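Local coordinates for protein pullulanase (Klebsiella oxytoca, PDB 2YOC) that hydrolyses the alpha-1,6-glucosidic linkages of pullulan and related alpha-glucans, and is a substrate of a type 2 secretion system, at residues Lys404-Leu409 with Leu952-Ala957; Asn711-Gly716 with Tyr807-Thr812; Leu771-Met776 with Gly974-Thr979; Gly778-Phe783 with Ser956-Arg961. One frame throughout, in Å; residues are numbered along the deposited sequence.

How the contacts relate
All four contacts lie on one side of the chain's centre: contacts 1, 3 and 4 join the barrel region to the C-terminal region, and contact 2 joins two loops leading into barrel strands. Related barrels keep catalytic residues at the opposite ends of such strands. Contacts 1 and 2, about 12 Å apart between centres, are joined by a probable hydrogen bond from G955 N to D810 OD1 (2.8 Å). Contacts 1 and 4 share helix 955-961. Contacts 2 and 4 meet through backbone pairing, A781 N to A808 O at 3.0 Å, while contact 3 hands over to contact 4 where N779 N reaches L774 O (2.8 Å). A calcium lies about 11 Å from the L952 side chain.

Contact 1. Residues Lys404-Leu409 with Leu952-Ala957. With SO4 (sulfate ion), chain C.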
loop_
_atom_site.group_PDB
_atom_site.type_symbol
_atom_site.label_atom_id
_atom_site.label_comp_id
_atom_site.label_asym_id
_atom_site.label_seq_id
_atom_site.Cartn_x
_atom_site.Cartn_y
_atom_site.Cartn_z
ATOM N N LYS B 404 -24.813 -14.118 29.335
ATOM C CA LYS B 404 -24.521 -12.940 30.166
ATOM C C LYS B 404 -23.280 -12.170 29.727
ATOM O O LYS B 404 -23.360 -10.970 29.504
ATOM C CB LYS B 404 -24.509 -13.274 31.672
ATOM C CG LYS B 404 -24.723 -12.041 32.547
ATOM C CD LYS B 404 -24.993 -12.303 34.024
ATOM C CE LYS B 404 -23.706 -12.409 34.812
ATOM N NZ LYS B 404 -22.807 -11.226 34.635
ATOM N N THR B 405 -22.144 -12.848 29.583
ATOM C CA THR B 405 -20.904 -12.191 29.207
ATOM C C THR B 405 -20.517 -12.432 27.745
ATOM O O THR B 405 -21.080 -13.304 27.065
ATOM C CB THR B 405 -19.791 -12.612 30.165
ATOM O OG1 THR B 405 -19.297 -13.885 29.812
ATOM C CG2 THR B 405 -20.216 -12.636 31.597
ATOM N N LYS B 406 -19.521 -11.654 27.263
ATOM C CA LYS B 406 -18.977 -11.797 25.904
ATOM C C LYS B 406 -18.400 -13.229 25.793
ATOM O O LYS B 406 -18.667 -13.916 24.801
ATOM C CB LYS B 406 -17.913 -10.716 25.614
ATOM C CG LYS B 406 -18.518 -9.346 25.328
ATOM C CD LYS B 406 -17.491 -8.233 25.444
ATOM C CE LYS B 406 -18.182 -6.899 25.546
ATOM N NZ LYS B 406 -17.372 -5.898 26.290
ATOM N N ALA B 407 -17.712 -13.706 26.868
ATOM C CA ALA B 407 -17.187 -15.059 26.937
ATOM C C ALA B 407 -18.342 -16.089 26.895
ATOM O O ALA B 407 -18.225 -17.105 26.188
ATOM C CB ALA B 407 -16.347 -15.229 28.164
ATOM N N ASP B 408 -19.501 -15.775 27.537
ATOM C CA ASP B 408 -20.693 -16.630 27.472
ATOM C C ASP B 408 -21.188 -16.676 26.038
ATOM O O ASP B 408 -21.367 -17.766 25.506
ATOM C CB ASP B 408 -21.815 -16.123 28.396
ATOM C CG ASP B 408 -21.492 -16.154 29.862
ATOM O OD1 ASP B 408 -20.597 -16.942 30.261
ATOM O OD2 ASP B 408 -22.119 -15.389 30.618
ATOM N N LEU B 409 -21.338 -15.495 25.402
ATOM C CA LEU B 409 -21.799 -15.334 24.021
ATOM C C LEU B 409 -20.932 -16.022 23.029
ATOM O O LEU B 409 -21.448 -16.701 22.159
ATOM C CB LEU B 409 -21.860 -13.868 23.631
ATOM C CG LEU B 409 -22.924 -13.039 24.242
ATOM C CD1 LEU B 409 -22.724 -11.621 23.861
ATOM C CD2 LEU B 409 -24.286 -13.509 23.804
ATOM N N LEU B 952 -12.749 -16.406 23.731
ATOM C CA LEU B 952 -12.301 -15.289 24.566
ATOM C C LEU B 952 -13.345 -14.196 24.753
ATOM O O LEU B 952 -13.325 -13.536 25.798
ATOM C CB LEU B 952 -10.977 -14.691 24.079
ATOM C CG LEU B 952 -9.708 -15.544 24.158
ATOM C CD1 LEU B 952 -8.544 -14.851 23.457
ATOM C CD2 LEU B 952 -9.324 -15.851 25.595
ATOM N N GLY B 953 -14.227 -13.995 23.755
ATOM C CA GLY B 953 -15.285 -12.989 23.830
ATOM C C GLY B 953 -14.880 -11.524 23.709
ATOM O O GLY B 953 -15.488 -10.798 22.918
ATOM N N ASP B 954 -13.904 -11.042 24.526
ATOM C CA ASP B 954 -13.470 -9.636 24.477
ATOM C C ASP B 954 -12.405 -9.407 23.402
ATOM O O ASP B 954 -11.391 -10.110 23.397
ATOM C CB ASP B 954 -12.907 -9.168 25.820
ATOM C CG ASP B 954 -13.936 -8.842 26.883
ATOM O OD1 ASP B 954 -14.418 -7.681 26.905
ATOM O OD2 ASP B 954 -14.191 -9.720 27.765
ATOM N N GLY B 955 -12.594 -8.397 22.554
ATOM C CA GLY B 955 -11.613 -8.032 21.545
ATOM C C GLY B 955 -10.205 -7.824 22.097
ATOM O O GLY B 955 -9.225 -8.254 21.484
ATOM N N SER B 956 -10.094 -7.195 23.277
ATOM C CA SER B 956 -8.813 -6.933 23.921
ATOM C C SER B 956 -8.113 -8.232 24.335
ATOM O O SER B 956 -6.882 -8.321 24.253
ATOM C CB SER B 956 -8.987 -6.006 25.128
ATOM O OG SER B 956 -9.871 -6.556 26.093
ATOM N N ALA B 957 -8.904 -9.236 24.762
ATOM C CA ALA B 957 -8.389 -10.542 25.141
ATOM C C ALA B 957 -7.820 -11.192 23.900
ATOM O O ALA B 957 -6.692 -11.703 23.951
ATOM C CB ALA B 957 -9.500 -11.415 25.716
HETATM S S SO4 C . -18.171 -9.000 29.798
HETATM O O1 SO4 C . -17.750 -9.449 31.137
HETATM O O2 SO4 C . -17.312 -7.872 29.365
HETATM O O3 SO4 C . -17.978 -10.093 28.872
HETATM O O4 SO4 C . -19.592 -8.595 29.816
#
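K406 lays its side chain across the G953-D954 turn, with CB against the backbone oxygen of G953 (K406 CB to G953 O 3.6 Å). The extended chain crosses the D954 side chain at about a right angle, and K406 NZ ends in a rather long salt bridge to D954 OD1, 3.5 Å. Lysine suits this exposed place because its methylenes pack while its charge stays at the surface. Next to it the backbones draw together, the CA atoms of A407 and G953 standing 4.2 Å apart; a small alanine and a glycine, the latter at a positive phi of 73°, fit such closeness. T405 begins the helix with a capping box: D408 N donates to T405 OG1 (3.0 Å), and T405 N donates to D408 OD2 (2.7 Å) from above the carboxylate plane. A sulfate, probably from the crystallisation liquor, accepts from K406 N through O3 (2.7 Å), where the helix start would favour an anion. Helix 406-410 leads into barrel strand 413-417, while helix 955-961 starts beyond D954 with G955 N bonded to D810; L952, turned away from helix 406-410, packs on V958 and R961 of helix 955-961.

Contact 2. Residues Asn711-Gly716 with Tyr807-Thr812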
loop_
_atom_site.group_PDB
_atom_site.type_symbol
_atom_site.label_atom_id
_atom_site.label_comp_id
_atom_site.label_asym_id
_atom_site.label_seq_id
_atom_site.Cartn_x
_atom_site.Cartn_y
_atom_site.Cartn_z
ATOM N N ASN B 711 -20.895 -0.071 10.459
ATOM C CA ASN B 711 -21.542 0.871 11.362
ATOM C C ASN B 711 -21.796 0.338 12.770
ATOM O O ASN B 711 -21.877 1.130 13.712
ATOM C CB ASN B 711 -22.819 1.419 10.731
ATOM C CG ASN B 711 -22.597 2.266 9.490
ATOM O OD1 ASN B 711 -21.578 2.916 9.312
ATOM N ND2 ASN B 711 -23.574 2.322 8.612
ATOM N N LEU B 712 -21.903 -0.999 12.920
ATOM C CA LEU B 712 -22.171 -1.639 14.204
ATOM C C LEU B 712 -20.942 -1.965 15.099
ATOM O O LEU B 712 -21.128 -2.496 16.204
ATOM C CB LEU B 712 -23.115 -2.825 14.048
ATOM C CG LEU B 712 -24.529 -2.496 13.538
ATOM C CD1 LEU B 712 -25.187 -3.744 13.001
ATOM C CD2 LEU B 712 -25.395 -1.825 14.631
ATOM N N LYS B 713 -19.711 -1.588 14.664
ATOM C CA LYS B 713 -18.497 -1.790 15.460
ATOM C C LYS B 713 -18.695 -1.256 16.880
ATOM O O LYS B 713 -19.055 -0.088 17.064
ATOM C CB LYS B 713 -17.274 -1.126 14.806
ATOM C CG LYS B 713 -15.941 -1.413 15.515
ATOM C CD LYS B 713 -14.799 -0.503 15.079
ATOM C CE LYS B 713 -13.529 -0.851 15.845
ATOM N NZ LYS B 713 -12.317 -0.150 15.325
ATOM N N GLY B 714 -18.534 -2.152 17.856
ATOM C CA GLY B 714 -18.669 -1.842 19.280
ATOM C C GLY B 714 -20.071 -1.626 19.833
ATOM O O GLY B 714 -20.187 -1.257 21.000
ATOM N N THR B 715 -21.143 -1.840 19.013
ATOM C CA THR B 715 -22.529 -1.663 19.442
ATOM C C THR B 715 -23.036 -2.846 20.256
ATOM O O THR B 715 -23.887 -2.670 21.128
ATOM C CB THR B 715 -23.473 -1.407 18.269
ATOM O OG1 THR B 715 -23.567 -2.567 17.433
ATOM C CG2 THR B 715 -23.097 -0.196 17.460
ATOM N N GLY B 716 -22.543 -4.036 19.961
ATOM C CA GLY B 716 -22.992 -5.250 20.624
ATOM C C GLY B 716 -23.805 -6.100 19.688
ATOM O O GLY B 716 -23.918 -7.311 19.888
ATOM N N TYR B 807 -13.660 -5.545 10.865
ATOM C CA TYR B 807 -14.575 -4.432 11.173
ATOM C C TYR B 807 -15.068 -4.370 12.602
ATOM O O TYR B 807 -15.590 -3.316 13.002
ATOM C CB TYR B 807 -15.807 -4.412 10.225
ATOM C CG TYR B 807 -16.654 -5.661 10.255
ATOM C CD1 TYR B 807 -17.660 -5.820 11.196
ATOM C CD2 TYR B 807 -16.482 -6.666 9.307
ATOM C CE1 TYR B 807 -18.449 -6.970 11.221
ATOM C CE2 TYR B 807 -17.289 -7.805 9.299
ATOM C CZ TYR B 807 -18.276 -7.949 10.253
ATOM O OH TYR B 807 -19.066 -9.073 10.236
ATOM N N ALA B 808 -14.975 -5.512 13.339
ATOM C CA ALA B 808 -15.527 -5.642 14.676
ATOM C C ALA B 808 -14.692 -5.108 15.808
ATOM O O ALA B 808 -13.468 -5.018 15.679
ATOM C CB ALA B 808 -15.891 -7.083 14.935
ATOM N N ALA B 809 -15.359 -4.788 16.946
ATOM C CA ALA B 809 -14.682 -4.381 18.184
ATOM C C ALA B 809 -14.429 -5.608 19.034
ATOM O O ALA B 809 -13.369 -5.694 19.636
ATOM C CB ALA B 809 -15.517 -3.393 18.960
ATOM N N ASP B 810 -15.380 -6.568 19.084
ATOM C CA ASP B 810 -15.231 -7.815 19.853
ATOM C C ASP B 810 -15.639 -9.011 18.967
ATOM O O ASP B 810 -16.494 -8.850 18.086
ATOM C CB ASP B 810 -16.073 -7.793 21.155
ATOM C CG ASP B 810 -15.776 -6.635 22.089
ATOM O OD1 ASP B 810 -14.819 -6.747 22.895
ATOM O OD2 ASP B 810 -16.503 -5.613 22.017
ATOM N N PRO B 811 -15.069 -10.220 19.169
ATOM C CA PRO B 811 -15.483 -11.362 18.320
ATOM C C PRO B 811 -16.970 -11.721 18.429
ATOM O O PRO B 811 -17.495 -12.472 17.598
ATOM C CB PRO B 811 -14.583 -12.522 18.803
ATOM C CG PRO B 811 -14.144 -12.136 20.172
ATOM C CD PRO B 811 -14.042 -10.623 20.156
ATOM N N THR B 812 -17.642 -11.208 19.472
ATOM C CA THR B 812 -19.047 -11.496 19.720
ATOM C C THR B 812 -19.955 -10.704 18.768
ATOM O O THR B 812 -21.149 -10.971 18.680
ATOM C CB THR B 812 -19.367 -11.350 21.198
ATOM O OG1 THR B 812 -19.254 -9.980 21.554
ATOM C CG2 THR B 812 -18.445 -12.180 22.064
#
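K713 sets CG over one face of the flat A808-A809 peptide, 3.9 Å from A808 C and 3.7 Å from A809 N. The neighbouring Y807-A808 peptide offers its oxygen end instead, with Y807 O 3.2 Å from K713 CG. A third peptide, K713-G714, is met obliquely from above its plane by the methyl of A809, whose CB lies 3.4 Å from G714 N. The CA atoms of G714 and A809 are 4.9 Å apart, and a side chain as small as alanine's suits that closeness. The aromatic ring of Y807 stays farther off; its hydroxyl is hydrogen-bonded to T719 OG1. K713 CG is anti to the backbone N (chi1 -174°), which carries it over segment 807-812. The extended chain beyond delivers NZ to a salt bridge with D782 OD2, and a nearby sulfate makes a weak, long ion pair with the same ammonium. G714 N and A809 N both donate to E813 OE1, so one carboxylate oxygen ties the two loops where they bond to each other nowhere directly.

Residues L712 to T715 form a type II beta turn, with glycine at the position of positive phi. L712 O accepts both T715 N (2.9 Å) and T715 OG1 (2.7 Å), the hydroxyl approaching in the carbonyl plane on a lone pair. The two loops run into adjacent parallel strands, 718-720 and 814-816, an arrangement belonging to the N-terminal ends of the strands of a (beta/alpha)8 barrel.

Contact 3. Residues Leu771-Met776 with Gly974-Thr979; sequences LTRLGM and GLLVMT
L975 turns its own side chain away from R773, yet its carbonyl takes part in the contact, which is a helix packed on a face of the C-terminal antiparallel sheet. Helix 771-776 and strand 975-979 run within 29° of parallel, their axes 9.8 Å apart at closest approach. L975 O lies near the plane of the R773 guanidinium but is too far for a direct bond, and a water spans the gap: it accepts from R773 NH1 (3.2 Å) and donates to L975 O. The other terminal nitrogen, NH2, forms a salt bridge with D770 and a hydrogen bond with Q971; an arginine can serve these partners at once in a buried place.

L976 points its branches at the helix. CD1 meets T772 CG2 at 3.9 Å, the two side chains crossing at about a right angle, while CD2 lies 3.8 Å from R773 CG, against the aliphatic root of the arginine. T772 can show its methyl here because OG1 is bonded to L768 O within its own helix. V977 faces the opposite way, as alternation along a strand requires, but its backbone N gives the water a third bond, 3.0 Å long.

M978 comes back toward the helix. It and M776 are both selenomethionines, selenium standing in for the sulfur of methionine, whose flexible unbranched chain can adapt to its neighbours. M978 CG is anti to the backbone N (chi1 -169°), and the selenium ends 3.9 Å from M776 O and 4.2 Å from M776 CB.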
loop_
_atom_site.group_PDB
_atom_site.type_symbol
_atom_site.label_atom_id
_atom_site.label_comp_id
_atom_site.label_asym_id
_atom_site.label_seq_id
_atom_site.Cartn_x
_atom_site.Cartn_y
_atom_site.Cartn_z
ATOM N N LEU B 771 -7.452 -13.461 4.953
ATOM C CA LEU B 771 -8.853 -13.238 5.324
ATOM C C LEU B 771 -9.353 -14.306 6.281
ATOM O O LEU B 771 -10.006 -13.960 7.266
ATOM C CB LEU B 771 -9.778 -13.088 4.101
ATOM C CG LEU B 771 -9.705 -11.764 3.281
ATOM C CD1 LEU B 771 -10.433 -11.904 1.965
ATOM C CD2 LEU B 771 -10.285 -10.578 4.036
ATOM N N THR B 772 -8.988 -15.582 6.049
ATOM C CA THR B 772 -9.361 -16.687 6.937
ATOM C C THR B 772 -8.820 -16.468 8.368
ATOM O O THR B 772 -9.592 -16.479 9.324
ATOM C CB THR B 772 -8.964 -18.030 6.304
ATOM O OG1 THR B 772 -9.618 -18.115 5.033
ATOM C CG2 THR B 772 -9.338 -19.248 7.176
ATOM N N ARG B 773 -7.507 -16.218 8.496
ATOM C CA ARG B 773 -6.847 -15.970 9.783
ATOM C C ARG B 773 -7.572 -14.863 10.535
ATOM O O ARG B 773 -8.048 -15.087 11.647
ATOM C CB ARG B 773 -5.358 -15.623 9.575
ATOM C CG ARG B 773 -4.497 -16.850 9.198
ATOM C CD ARG B 773 -3.011 -16.565 9.214
ATOM N NE ARG B 773 -2.607 -15.773 8.057
ATOM C CZ ARG B 773 -1.964 -16.267 7.010
ATOM N NH1 ARG B 773 -1.616 -17.549 6.983
ATOM N NH2 ARG B 773 -1.640 -15.480 5.989
ATOM N N LEU B 774 -7.747 -13.703 9.883
ATOM C CA LEU B 774 -8.446 -12.573 10.464
ATOM C C LEU B 774 -9.830 -12.997 11.027
ATOM O O LEU B 774 -10.159 -12.645 12.173
ATOM C CB LEU B 774 -8.571 -11.466 9.416
ATOM C CG LEU B 774 -9.113 -10.125 9.879
ATOM C CD1 LEU B 774 -8.382 -9.605 11.116
ATOM C CD2 LEU B 774 -9.033 -9.121 8.773
ATOM N N GLY B 775 -10.573 -13.798 10.238
ATOM C CA GLY B 775 -11.867 -14.347 10.611
ATOM C C GLY B 775 -11.757 -15.256 11.824
ATOM O O GLY B 775 -12.507 -15.090 12.796
HETATM N N MSE B 776 -10.775 -16.202 11.810
HETATM C CA MSE B 776 -10.529 -17.120 12.934
HETATM C C MSE B 776 -10.238 -16.349 14.233
HETATM O O MSE B 776 -10.560 -16.846 15.314
HETATM C CB MSE B 776 -9.392 -18.072 12.614
HETATM C CG MSE B 776 -9.733 -18.986 11.471
HETATM SE SE MSE B 776 -8.546 -20.474 11.371
HETATM C CE MSE B 776 -9.114 -21.472 13.013
ATOM N N GLY B 974 -2.354 -23.384 2.509
ATOM C CA GLY B 974 -3.256 -24.309 3.191
ATOM C C GLY B 974 -2.944 -24.608 4.650
ATOM O O GLY B 974 -3.719 -25.301 5.308
ATOM N N LEU B 975 -1.822 -24.100 5.178
ATOM C CA LEU B 975 -1.489 -24.324 6.572
ATOM C C LEU B 975 -1.916 -23.119 7.405
ATOM O O LEU B 975 -1.415 -22.001 7.217
ATOM C CB LEU B 975 -0.006 -24.626 6.738
ATOM C CG LEU B 975 0.435 -25.129 8.098
ATOM C CD1 LEU B 975 -0.015 -26.552 8.303
ATOM C CD2 LEU B 975 1.945 -25.030 8.231
ATOM N N LEU B 976 -2.891 -23.348 8.294
ATOM C CA LEU B 976 -3.406 -22.324 9.192
ATOM C C LEU B 976 -3.003 -22.710 10.594
ATOM O O LEU B 976 -3.384 -23.772 11.086
ATOM C CB LEU B 976 -4.930 -22.163 9.054
ATOM C CG LEU B 976 -5.414 -21.701 7.687
ATOM C CD1 LEU B 976 -6.824 -22.175 7.423
ATOM C CD2 LEU B 976 -5.289 -20.199 7.532
ATOM N N VAL B 977 -2.146 -21.882 11.198
ATOM C CA VAL B 977 -1.596 -22.130 12.527
ATOM C C VAL B 977 -1.932 -20.969 13.456
ATOM O O VAL B 977 -1.425 -19.856 13.262
ATOM C CB VAL B 977 -0.082 -22.484 12.492
ATOM C CG1 VAL B 977 0.490 -22.582 13.895
ATOM C CG2 VAL B 977 0.156 -23.795 11.747
HETATM N N MSE B 978 -2.807 -21.225 14.460
HETATM C CA MSE B 978 -3.238 -20.215 15.420
HETATM C C MSE B 978 -2.746 -20.547 16.798
HETATM O O MSE B 978 -2.888 -21.689 17.232
HETATM C CB MSE B 978 -4.765 -20.096 15.421
HETATM C CG MSE B 978 -5.287 -18.884 16.208
HETATM SE SE MSE B 978 -7.222 -18.654 16.115
HETATM C CE MSE B 978 -7.794 -20.224 17.077
ATOM N N THR B 979 -2.191 -19.550 17.501
ATOM C CA THR B 979 -1.712 -19.734 18.863
ATOM C C THR B 979 -2.534 -18.862 19.822
ATOM O O THR B 979 -2.800 -17.707 19.492
ATOM C CB THR B 979 -0.184 -19.497 18.986
ATOM O OG1 THR B 979 0.116 -18.109 18.927
ATOM C CG2 THR B 979 0.634 -20.267 17.970
HETATM O O HOH W 1 -1.457 -19.599 9.384
#

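Contact 4. Residues Gly778-Phe783 with Ser956-Arg961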
loop_
_atom_site.group_PDB
_atom_site.type_symbol
_atom_site.label_atom_id
_atom_site.label_comp_id
_atom_site.label_asym_id
_atom_site.label_seq_id
_atom_site.Cartn_x
_atom_site.Cartn_y
_atom_site.Cartn_z
ATOM N N GLY B 778 -11.764 -13.658 15.073
ATOM C CA GLY B 778 -12.984 -12.876 15.248
ATOM C C GLY B 778 -13.140 -11.621 14.418
ATOM O O GLY B 778 -13.767 -10.671 14.878
ATOM N N ASN B 779 -12.580 -11.598 13.191
ATOM C CA ASN B 779 -12.671 -10.477 12.234
ATOM C C ASN B 779 -12.652 -9.054 12.849
ATOM O O ASN B 779 -13.557 -8.251 12.629
ATOM C CB ASN B 779 -13.849 -10.690 11.271
ATOM C CG ASN B 779 -13.595 -10.034 9.952
ATOM O OD1 ASN B 779 -12.776 -10.482 9.143
ATOM N ND2 ASN B 779 -14.214 -8.912 9.746
ATOM N N LEU B 780 -11.621 -8.768 13.625
ATOM C CA LEU B 780 -11.483 -7.492 14.324
ATOM C C LEU B 780 -10.792 -6.401 13.509
ATOM O O LEU B 780 -9.845 -6.672 12.797
ATOM C CB LEU B 780 -10.776 -7.701 15.671
ATOM C CG LEU B 780 -11.412 -8.732 16.613
ATOM C CD1 LEU B 780 -10.545 -8.965 17.839
ATOM C CD2 LEU B 780 -12.797 -8.320 17.047
ATOM N N ALA B 781 -11.246 -5.173 13.637
ATOM C CA ALA B 781 -10.695 -4.038 12.919
ATOM C C ALA B 781 -9.319 -3.646 13.419
ATOM O O ALA B 781 -8.558 -3.048 12.671
ATOM C CB ALA B 781 -11.634 -2.855 13.064
ATOM N N ASP B 782 -9.009 -3.927 14.676
ATOM C CA ASP B 782 -7.746 -3.487 15.259
ATOM C C ASP B 782 -6.663 -4.560 15.454
ATOM O O ASP B 782 -5.523 -4.241 15.845
ATOM C CB ASP B 782 -7.970 -2.632 16.532
ATOM C CG ASP B 782 -8.796 -1.403 16.273
ATOM O OD1 ASP B 782 -8.501 -0.684 15.281
ATOM O OD2 ASP B 782 -9.783 -1.190 17.011
ATOM N N PHE B 783 -7.021 -5.821 15.158
ATOM C CA PHE B 783 -6.133 -6.965 15.266
ATOM C C PHE B 783 -4.994 -6.850 14.243
ATOM O O PHE B 783 -5.248 -6.768 13.042
ATOM C CB PHE B 783 -6.920 -8.270 15.078
ATOM C CG PHE B 783 -6.088 -9.501 15.330
ATOM C CD1 PHE B 783 -5.931 -10.002 16.617
ATOM C CD2 PHE B 783 -5.423 -10.136 14.284
ATOM C CE1 PHE B 783 -5.144 -11.132 16.851
ATOM C CE2 PHE B 783 -4.642 -11.259 14.514
ATOM C CZ PHE B 783 -4.525 -11.767 15.793
ATOM N N SER B 956 -10.094 -7.195 23.277
ATOM C CA SER B 956 -8.813 -6.933 23.921
ATOM C C SER B 956 -8.113 -8.232 24.335
ATOM O O SER B 956 -6.882 -8.321 24.253
ATOM C CB SER B 956 -8.987 -6.006 25.128
ATOM O OG SER B 956 -9.871 -6.556 26.093
ATOM N N ALA B 957 -8.904 -9.236 24.762
ATOM C CA ALA B 957 -8.389 -10.542 25.141
ATOM C C ALA B 957 -7.820 -11.192 23.900
ATOM O O ALA B 957 -6.692 -11.703 23.951
ATOM C CB ALA B 957 -9.500 -11.415 25.716
ATOM N N VAL B 958 -8.564 -11.116 22.763
ATOM C CA VAL B 958 -8.126 -11.687 21.487
ATOM C C VAL B 958 -6.751 -11.150 21.097
ATOM O O VAL B 958 -5.824 -11.928 20.928
ATOM C CB VAL B 958 -9.188 -11.552 20.377
ATOM C CG1 VAL B 958 -8.653 -12.042 19.036
ATOM C CG2 VAL B 958 -10.439 -12.324 20.762
HETATM N N MSE B 959 -6.608 -9.842 21.075
HETATM C CA MSE B 959 -5.381 -9.158 20.719
HETATM C C MSE B 959 -4.187 -9.440 21.620
HETATM O O MSE B 959 -3.069 -9.499 21.111
HETATM C CB MSE B 959 -5.657 -7.673 20.608
HETATM C CG MSE B 959 -6.644 -7.375 19.498
HETATM SE SE MSE B 959 -6.969 -5.502 19.348
HETATM C CE MSE B 959 -5.128 -4.974 18.832
ATOM N N LYS B 960 -4.422 -9.638 22.939
ATOM C CA LYS B 960 -3.405 -9.928 23.954
ATOM C C LYS B 960 -2.997 -11.393 23.993
ATOM O O LYS B 960 -2.026 -11.717 24.695
ATOM C CB LYS B 960 -3.952 -9.584 25.347
ATOM C CG LYS B 960 -3.817 -8.131 25.730
ATOM C CD LYS B 960 -4.229 -7.866 27.156
ATOM C CE LYS B 960 -5.428 -6.961 27.223
ATOM N NZ LYS B 960 -5.538 -6.266 28.531
ATOM N N ARG B 961 -3.760 -12.288 23.324
ATOM C CA ARG B 961 -3.551 -13.732 23.424
ATOM C C ARG B 961 -3.450 -14.496 22.096
ATOM O O ARG B 961 -2.785 -15.537 22.023
ATOM C CB ARG B 961 -4.700 -14.344 24.261
ATOM C CG ARG B 961 -4.817 -13.842 25.685
ATOM C CD ARG B 961 -6.031 -14.429 26.367
ATOM N NE ARG B 961 -6.157 -14.001 27.760
ATOM C CZ ARG B 961 -5.669 -14.668 28.787
ATOM N NH1 ARG B 961 -5.069 -15.832 28.603
ATOM N NH2 ARG B 961 -5.823 -14.207 30.018
#
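L780 and V958 make the close-packed side of this contact, L780 CD1 lying 3.8 Å from V958 CG1 as the two side chains cross obliquely. F783 adds its ring: CD1 is 4.2 Å from V958 CG1, and M959 CG comes to the ring edge, 4.0 Å from F783 CD1. F783 CG is anti to the backbone N (chi1 -174°); the F783 and M959 side chains run past each other in opposite directions. L780, F783 and V958 are buried and meet through carbon atoms alone, which suits a leucine, a beta-branched valine and a flat ring.

The other side, around D782, is partly exposed. Here M959, a selenomethionine bent at its last torsion (chi3 64°), lays SE 4.1 Å from D782 CB, with its CE beside D782 O. The carboxylate is engaged by K713 of contact 2. An aspartate suits this margin, its aliphatic CB packing while its charge finds a partner.

The loop starts at G778, whose positive phi closes helix 762-776 in a Schellman motif, and leads to strand 784-786. F783 also touches V962 and F964 of strand 962-965, which follows helix 955-961.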